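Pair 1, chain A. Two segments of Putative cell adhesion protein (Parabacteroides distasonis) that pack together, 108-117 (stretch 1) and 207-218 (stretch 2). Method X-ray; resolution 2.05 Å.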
# COMPACT_ATOMS: atom_id res chain seq x y z
N ASP A 108 7.00 14.61 13.69
CA ASP A 108 8.00 14.52 12.59
C ASP A 108 8.38 13.06 12.32
O ASP A 108 8.58 12.69 11.18
CB ASP A 108 9.27 15.36 12.86
CG ASP A 108 8.98 16.87 12.79
OD1 ASP A 108 8.46 17.25 11.76
OD2 ASP A 108 9.25 17.66 13.74
N PHE A 109 8.43 12.24 13.38
CA PHE A 109 8.79 10.83 13.19
C PHE A 109 7.74 10.17 12.28
O PHE A 109 8.07 9.67 11.22
CB PHE A 109 8.95 10.14 14.56
CG PHE A 109 9.35 8.69 14.49
CD1 PHE A 109 8.41 7.70 14.27
CD2 PHE A 109 10.65 8.32 14.72
CE1 PHE A 109 8.78 6.35 14.19
CE2 PHE A 109 11.04 7.01 14.68
CZ PHE A 109 10.09 6.01 14.40
N ILE A 110 6.48 10.23 12.66
CA ILE A 110 5.44 9.43 11.98
C ILE A 110 5.11 10.02 10.58
O ILE A 110 4.67 9.30 9.68
CB ILE A 110 4.15 9.24 12.85
CG1 ILE A 110 3.36 10.55 12.96
CG2 ILE A 110 4.51 8.66 14.22
CD1 ILE A 110 1.97 10.40 13.74
N GLU A 111 5.34 11.33 10.43
CA GLU A 111 5.19 12.02 9.13
C GLU A 111 6.35 11.80 8.17
O GLU A 111 6.27 12.27 7.03
CB GLU A 111 4.99 13.53 9.33
CG GLU A 111 3.61 13.89 9.90
CD GLU A 111 2.50 13.76 8.82
OE1 GLU A 111 2.75 13.93 7.59
OE2 GLU A 111 1.37 13.45 9.20
N THR A 112 7.42 11.13 8.59
CA THR A 112 8.52 10.81 7.71
C THR A 112 8.04 10.16 6.40
O THR A 112 7.22 9.26 6.41
CB THR A 112 9.55 9.89 8.40
OG1 THR A 112 10.06 10.54 9.54
CG2 THR A 112 10.70 9.60 7.47
N THR A 113 8.53 10.66 5.27
CA THR A 113 8.06 10.21 3.98
C THR A 113 8.78 8.92 3.57
O THR A 113 10.00 8.89 3.55
CB THR A 113 8.25 11.27 2.90
OG1 THR A 113 7.45 12.41 3.25
CG2 THR A 113 7.79 10.72 1.52
N ILE A 114 8.03 7.87 3.23
CA ILE A 114 8.66 6.64 2.67
C ILE A 114 8.39 6.60 1.15
O ILE A 114 7.45 7.27 0.66
CB ILE A 114 8.20 5.32 3.41
CG1 ILE A 114 6.67 5.21 3.41
CG2 ILE A 114 8.90 5.24 4.81
CD1 ILE A 114 6.00 3.91 4.12
N ASN A 115 9.20 5.84 0.41
CA ASN A 115 9.19 5.82 -1.06
C ASN A 115 8.87 4.43 -1.59
O ASN A 115 9.44 3.43 -1.15
CB ASN A 115 10.53 6.29 -1.60
CG ASN A 115 10.90 7.65 -1.08
OD1 ASN A 115 10.29 8.67 -1.47
ND2 ASN A 115 11.87 7.68 -0.16
N LEU A 116 7.93 4.39 -2.51
CA LEU A 116 7.31 3.13 -2.97
C LEU A 116 8.32 2.21 -3.62
O LEU A 116 8.25 1.02 -3.43
CB LEU A 116 6.13 3.40 -3.92
CG LEU A 116 5.33 2.15 -4.34
CD1 LEU A 116 4.78 1.37 -3.09
CD2 LEU A 116 4.13 2.52 -5.28
N SER A 117 9.29 2.79 -4.32
CA SER A 117 10.28 2.01 -5.01
C SER A 117 11.17 1.19 -4.05
O SER A 117 11.84 0.26 -4.53
CB SER A 117 11.15 2.93 -5.93
OG SER A 117 11.86 3.87 -5.14
N SER A 207 -1.38 6.07 -11.59
CA SER A 207 -1.69 6.90 -10.43
C SER A 207 -1.59 6.19 -9.09
O SER A 207 -2.43 6.40 -8.21
CB SER A 207 -3.08 7.57 -10.56
OG SER A 207 -3.11 8.37 -11.73
N ALA A 208 -0.52 5.41 -8.91
CA ALA A 208 -0.14 4.87 -7.60
C ALA A 208 0.57 5.99 -6.86
O ALA A 208 1.55 6.54 -7.39
CB ALA A 208 0.82 3.65 -7.79
N LYS A 209 0.09 6.37 -5.68
CA LYS A 209 0.86 7.32 -4.88
C LYS A 209 2.17 6.65 -4.50
O LYS A 209 2.19 5.53 -3.98
CB LYS A 209 0.08 7.82 -3.68
CG LYS A 209 -0.93 8.88 -4.08
CD LYS A 209 -1.52 9.64 -2.95
CE LYS A 209 -2.44 10.78 -3.46
NZ LYS A 209 -3.11 11.53 -2.39
N GLY A 210 3.27 7.31 -4.83
CA GLY A 210 4.58 6.72 -4.60
C GLY A 210 5.23 7.19 -3.34
O GLY A 210 6.37 6.83 -3.06
N VAL A 211 4.50 8.00 -2.57
CA VAL A 211 4.95 8.48 -1.26
C VAL A 211 3.84 8.28 -0.23
O VAL A 211 2.64 8.27 -0.57
CB VAL A 211 5.34 9.98 -1.24
CG1 VAL A 211 6.61 10.27 -2.04
CG2 VAL A 211 4.14 10.86 -1.72
N SER A 212 4.25 8.13 1.03
CA SER A 212 3.36 7.89 2.19
C SER A 212 4.04 8.35 3.47
O SER A 212 5.27 8.40 3.57
CB SER A 212 3.01 6.38 2.32
OG SER A 212 2.27 6.07 3.52
N SER A 213 3.25 8.69 4.48
CA SER A 213 3.79 8.80 5.85
C SER A 213 4.16 7.37 6.34
O SER A 213 3.59 6.39 5.90
CB SER A 213 2.74 9.43 6.79
OG SER A 213 2.54 10.78 6.43
N VAL A 214 5.11 7.28 7.27
CA VAL A 214 5.57 5.99 7.75
C VAL A 214 4.59 5.37 8.77
O VAL A 214 4.50 4.16 8.87
CB VAL A 214 7.00 6.06 8.31
CG1 VAL A 214 7.08 6.80 9.65
CG2 VAL A 214 7.60 4.65 8.40
N ALA A 215 3.90 6.20 9.54
CA ALA A 215 3.03 5.69 10.61
C ALA A 215 1.92 6.66 10.89
O ALA A 215 2.02 7.84 10.50
CB ALA A 215 3.85 5.40 11.85
N SER A 216 0.86 6.14 11.54
CA SER A 216 -0.27 6.90 12.03
C SER A 216 -0.37 6.83 13.56
O SER A 216 0.09 5.86 14.19
CB SER A 216 -1.58 6.38 11.42
OG SER A 216 -1.80 5.05 11.81
N THR A 217 -1.02 7.82 14.15
CA THR A 217 -1.22 7.87 15.59
C THR A 217 -2.04 6.70 16.10
O THR A 217 -1.68 6.03 17.10
CB THR A 217 -1.94 9.16 16.01
OG1 THR A 217 -1.08 10.27 15.73
CG2 THR A 217 -2.22 9.14 17.46
N GLU A 218 -3.13 6.44 15.40
CA GLU A 218 -3.99 5.34 15.73
C GLU A 218 -3.59 4.08 14.96
O GLU A 218 -2.89 4.10 13.92
CB GLU A 218 -5.47 5.69 15.47
CG GLU A 218 -5.98 7.00 16.13
CD GLU A 218 -5.78 7.04 17.64
OE1 GLU A 218 -5.91 5.96 18.27
OE2 GLU A 218 -5.51 8.13 18.20
O HOH W 1 0.85 10.27 10.28
O HOH W 2 8.76 8.06 -4.01

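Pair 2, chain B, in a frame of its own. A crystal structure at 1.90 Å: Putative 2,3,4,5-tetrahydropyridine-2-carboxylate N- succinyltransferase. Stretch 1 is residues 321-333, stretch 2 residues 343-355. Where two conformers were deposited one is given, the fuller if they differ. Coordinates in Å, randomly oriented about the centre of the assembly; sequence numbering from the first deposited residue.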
# COMPACT_ATOMS: atom_id res chain seq x y z
N VAL B 321 18.67 2.00 5.77
CA VAL B 321 18.86 0.57 5.81
C VAL B 321 19.37 0.20 7.20
O VAL B 321 20.58 0.16 7.48
CB VAL B 321 19.85 0.04 4.69
CG1 VAL B 321 19.99 -1.46 4.76
CG2 VAL B 321 19.40 0.46 3.32
N LEU B 322 18.43 -0.12 8.07
CA LEU B 322 18.73 -0.42 9.46
C LEU B 322 18.58 -1.91 9.70
O LEU B 322 17.99 -2.65 8.90
CB LEU B 322 17.79 0.39 10.37
CG LEU B 322 17.65 1.87 10.00
CD1 LEU B 322 16.55 2.55 10.81
CD2 LEU B 322 19.05 2.55 10.17
N GLU B 323 19.13 -2.34 10.82
CA GLU B 323 19.17 -3.76 11.17
C GLU B 323 17.78 -4.40 11.18
O GLU B 323 17.61 -5.57 10.79
CB GLU B 323 19.78 -3.92 12.55
CG GLU B 323 21.24 -3.71 12.63
CD GLU B 323 21.75 -3.83 14.08
OE1 GLU B 323 21.30 -4.77 14.79
OE2 GLU B 323 22.58 -2.99 14.51
N GLY B 324 16.80 -3.63 11.64
CA GLY B 324 15.45 -4.11 11.73
C GLY B 324 14.49 -3.74 10.65
O GLY B 324 13.34 -4.20 10.64
N THR B 325 14.92 -2.89 9.72
CA THR B 325 14.10 -2.64 8.55
C THR B 325 13.84 -3.92 7.77
O THR B 325 14.75 -4.72 7.54
CB THR B 325 14.80 -1.64 7.61
OG1 THR B 325 15.31 -0.58 8.41
CG2 THR B 325 13.87 -1.11 6.60
N LYS B 326 12.59 -4.10 7.36
CA LYS B 326 12.23 -5.22 6.49
C LYS B 326 12.21 -4.80 5.04
O LYS B 326 11.75 -3.71 4.71
CB LYS B 326 10.89 -5.79 6.89
CG LYS B 326 10.89 -6.43 8.28
CD LYS B 326 9.45 -6.75 8.69
CE LYS B 326 9.42 -7.42 10.01
NZ LYS B 326 8.02 -7.83 10.27
N PHE B 327 12.70 -5.68 4.18
CA PHE B 327 12.79 -5.48 2.74
C PHE B 327 12.18 -6.64 2.00
O PHE B 327 12.36 -7.81 2.39
CB PHE B 327 14.26 -5.37 2.28
CG PHE B 327 14.98 -4.20 2.88
CD1 PHE B 327 14.90 -2.93 2.28
CD2 PHE B 327 15.65 -4.33 4.09
CE1 PHE B 327 15.53 -1.85 2.87
CE2 PHE B 327 16.25 -3.23 4.67
CZ PHE B 327 16.19 -2.01 4.08
N LEU B 328 11.51 -6.30 0.90
CA LEU B 328 10.94 -7.28 -0.02
C LEU B 328 12.00 -7.58 -1.05
O LEU B 328 12.49 -6.66 -1.72
CB LEU B 328 9.69 -6.70 -0.70
CG LEU B 328 8.93 -7.56 -1.71
CD1 LEU B 328 8.23 -8.68 -1.01
CD2 LEU B 328 7.92 -6.76 -2.53
N LEU B 329 12.36 -8.85 -1.16
CA LEU B 329 13.41 -9.29 -2.07
C LEU B 329 12.92 -9.37 -3.51
O LEU B 329 11.88 -9.96 -3.77
CB LEU B 329 13.93 -10.67 -1.66
CG LEU B 329 15.03 -11.24 -2.58
CD1 LEU B 329 16.28 -10.48 -2.26
CD2 LEU B 329 15.21 -12.74 -2.40
N LYS B 330 13.70 -8.81 -4.44
CA LYS B 330 13.48 -8.99 -5.86
C LYS B 330 14.74 -9.51 -6.48
O LYS B 330 15.82 -9.40 -5.89
CB LYS B 330 13.01 -7.69 -6.50
CG LYS B 330 11.69 -7.22 -5.84
CD LYS B 330 10.83 -6.44 -6.75
CE LYS B 330 9.52 -6.01 -6.03
NZ LYS B 330 8.61 -7.15 -5.67
N ASP B 331 14.64 -10.10 -7.66
CA ASP B 331 15.83 -10.58 -8.39
C ASP B 331 16.57 -11.69 -7.67
O ASP B 331 17.79 -11.77 -7.75
CB ASP B 331 16.80 -9.40 -8.68
CG ASP B 331 16.14 -8.24 -9.41
OD1 ASP B 331 15.47 -8.50 -10.41
OD2 ASP B 331 16.26 -7.06 -8.97
N ALA B 332 15.83 -12.59 -7.03
CA ALA B 332 16.46 -13.64 -6.20
C ALA B 332 17.45 -14.52 -6.94
O ALA B 332 18.51 -14.85 -6.42
CB ALA B 332 15.41 -14.48 -5.52
N GLU B 333 17.13 -14.90 -8.18
CA GLU B 333 18.01 -15.80 -8.93
C GLU B 333 19.35 -15.18 -9.25
O GLU B 333 20.39 -15.83 -9.13
CB GLU B 333 17.32 -16.35 -10.20
CG GLU B 333 16.04 -17.09 -9.91
N ASN B 343 20.68 -18.14 1.52
CA ASN B 343 19.44 -18.82 1.25
C ASN B 343 18.35 -17.78 0.95
O ASN B 343 17.86 -17.09 1.87
CB ASN B 343 19.07 -19.68 2.45
CG ASN B 343 17.95 -20.63 2.16
OD1 ASN B 343 17.35 -20.61 1.08
ND2 ASN B 343 17.63 -21.47 3.13
N PHE B 344 18.01 -17.63 -0.33
CA PHE B 344 17.02 -16.65 -0.80
C PHE B 344 15.61 -17.29 -0.90
O PHE B 344 14.81 -16.99 -1.79
CB PHE B 344 17.45 -16.07 -2.15
CG PHE B 344 18.63 -15.15 -2.07
CD1 PHE B 344 18.49 -13.86 -1.59
CD2 PHE B 344 19.89 -15.57 -2.47
CE1 PHE B 344 19.58 -13.01 -1.51
CE2 PHE B 344 20.96 -14.72 -2.41
CZ PHE B 344 20.81 -13.45 -1.93
N ASP B 345 15.32 -18.15 0.07
CA ASP B 345 14.07 -18.90 0.16
C ASP B 345 12.86 -18.01 0.42
O ASP B 345 11.74 -18.33 0.00
CB ASP B 345 14.17 -19.96 1.28
CG ASP B 345 14.56 -19.36 2.68
OD1 ASP B 345 15.22 -18.28 2.77
OD2 ASP B 345 14.22 -19.99 3.72
N LYS B 346 13.02 -16.89 1.11
CA LYS B 346 11.83 -16.21 1.52
C LYS B 346 11.72 -14.87 0.85
O LYS B 346 12.46 -14.56 -0.05
CB LYS B 346 11.70 -16.16 3.03
CG LYS B 346 12.68 -15.36 3.70
CD LYS B 346 12.83 -15.77 5.16
CE LYS B 346 13.94 -14.88 5.75
NZ LYS B 346 14.04 -14.94 7.22
N GLU B 347 10.70 -14.14 1.22
CA GLU B 347 10.39 -12.92 0.49
C GLU B 347 10.72 -11.68 1.26
O GLU B 347 11.02 -10.67 0.65
CB GLU B 347 8.93 -12.92 0.09
CG GLU B 347 8.72 -12.00 -1.10
CD GLU B 347 7.52 -12.39 -1.94
OE1 GLU B 347 7.15 -13.59 -1.94
OE2 GLU B 347 7.00 -11.47 -2.61
N ILE B 348 10.66 -11.74 2.58
CA ILE B 348 10.94 -10.58 3.40
C ILE B 348 12.15 -10.84 4.27
O ILE B 348 12.21 -11.80 4.98
CB ILE B 348 9.73 -10.21 4.30
CG1 ILE B 348 8.59 -9.68 3.44
CG2 ILE B 348 10.11 -9.15 5.35
CD1 ILE B 348 7.32 -9.58 4.22
N TYR B 349 13.11 -9.92 4.23
CA TYR B 349 14.31 -10.01 5.05
C TYR B 349 14.54 -8.74 5.83
O TYR B 349 14.32 -7.62 5.34
CB TYR B 349 15.53 -10.25 4.16
CG TYR B 349 15.48 -11.52 3.38
CD1 TYR B 349 14.76 -11.60 2.18
CD2 TYR B 349 16.15 -12.64 3.82
CE1 TYR B 349 14.71 -12.77 1.47
CE2 TYR B 349 16.10 -13.81 3.11
CZ TYR B 349 15.38 -13.87 1.94
OH TYR B 349 15.34 -15.05 1.26
N LYS B 350 14.99 -8.92 7.07
CA LYS B 350 15.46 -7.80 7.87
C LYS B 350 16.83 -7.37 7.37
O LYS B 350 17.64 -8.21 6.94
CB LYS B 350 15.55 -8.21 9.32
CG LYS B 350 14.19 -8.32 9.94
CD LYS B 350 14.26 -8.60 11.43
CE LYS B 350 13.04 -7.98 12.15
N GLY B 351 17.10 -6.07 7.44
CA GLY B 351 18.46 -5.56 7.17
C GLY B 351 19.58 -6.45 7.69
O GLY B 351 20.46 -6.83 6.95
N LEU B 352 19.53 -6.81 8.97
CA LEU B 352 20.59 -7.59 9.56
C LEU B 352 20.82 -8.93 8.91
O LEU B 352 21.96 -9.41 8.82
CB LEU B 352 20.33 -7.76 11.07
CG LEU B 352 21.45 -8.34 11.92
CD1 LEU B 352 22.69 -7.47 11.89
CD2 LEU B 352 20.88 -8.49 13.35
N GLU B 353 19.76 -9.54 8.38
CA GLU B 353 19.93 -10.80 7.69
C GLU B 353 20.70 -10.66 6.42
O GLU B 353 21.26 -11.63 5.96
CB GLU B 353 18.59 -11.43 7.35
CG GLU B 353 17.69 -11.67 8.56
CD GLU B 353 16.39 -12.31 8.14
OE1 GLU B 353 16.38 -13.55 7.99
OE2 GLU B 353 15.39 -11.58 7.94
N LEU B 354 20.67 -9.47 5.81
CA LEU B 354 21.27 -9.25 4.50
C LEU B 354 22.70 -8.75 4.58
O LEU B 354 23.31 -8.43 3.57
CB LEU B 354 20.46 -8.22 3.73
CG LEU B 354 19.00 -8.58 3.45
CD1 LEU B 354 18.16 -7.32 3.08
CD2 LEU B 354 18.95 -9.75 2.37
N LYS B 355 23.26 -8.71 5.78
CA LYS B 355 24.53 -8.08 5.97
C LYS B 355 25.63 -8.76 5.16
O LYS B 355 25.69 -10.00 5.04
CB LYS B 355 24.86 -8.05 7.44
CG LYS B 355 25.11 -9.40 8.06
CD LYS B 355 25.47 -9.17 9.52
CE LYS B 355 26.10 -10.37 10.15
NZ LYS B 355 25.02 -11.23 10.62

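What backbone arrangement do the two pairs share? Each is a short antiparallel strand pairing, with N-to-C directions 142° apart, and 14 central residues superpose with an RMSD of 0.8 Å. The central bridge joins Ile A114 to Ser A212 in pair 1 and Phe B327 to Tyr B349 in pair 2. Pair 2 closes its ring with two good bonds, Phe B327 N to Tyr B349 O at 2.8 Å and Tyr B349 N to Phe B327 O at 2.9 Å. In pair 1 Ile A114 N reaches Ser A212 O at 2.8 Å, but the return bond from Ser A212 N to Ile A114 O is weak at 3.3 Å. One step on, Leu A116 N donates to Gly A210 O and the matching Leu B329 N to Glu B347 O, both at 2.9 Å.

How does the other end of the ladder hold together? Ile A110 and Glu B323 match, and both offer a backbone carbonyl. Ile A110 O accepts from Ala A215 N at 3.2 Å, and Glu B323 O from Leu B352 N at 2.9 Å; Ala A215 and Leu B352 also match, though more loosely. At the equivalent positions Val A214 and Gly B351, the side chains differ sharply. Val A214 carries a side chain whose CG2 packs 3.9 Å from Ile A114 CG2. A CB on Gly B351 would point toward the opposing stretch and clash with Leu B322 O; its bare CA instead lies 3.4 Å from that oxygen.

How is the face bearing the central bridge filled? Pair 1 sets a branched aliphatic chain over a small one: Ile A114 CG1 lies 4.0 Å from Ser A212 CB, while Ser A212 OG turns back to donate to Ser A213 O at 2.7 Å. Pair 2 places aromatic rings at both positions. Phe B327 CD2 meets Leu B354 CD1 at 4.0 Å, and Tyr B349 CE1 lies 3.8 Å from Leu B329 CB, so each ring finds an aliphatic partner across the pairing.

What do the matched leucines and the opposite face do? Leu A116 and Leu B329 both point toward the other stretch with t, p rotamers. Leu A116 CD2 approaches Ala A208 CB at 4.3 Å; Leu B329 CD2 comes within 3.6 Å of Phe B344 CD1. On the opposite face, Thr A113 CG2 rests 3.8 Å from Val A211 CB, and the matching Lys B326 CB lies 3.8 Å from Ile B348 CG2. The lysine thus packs through its aliphatic base, answering the threonine methyl against a beta-branched neighbour.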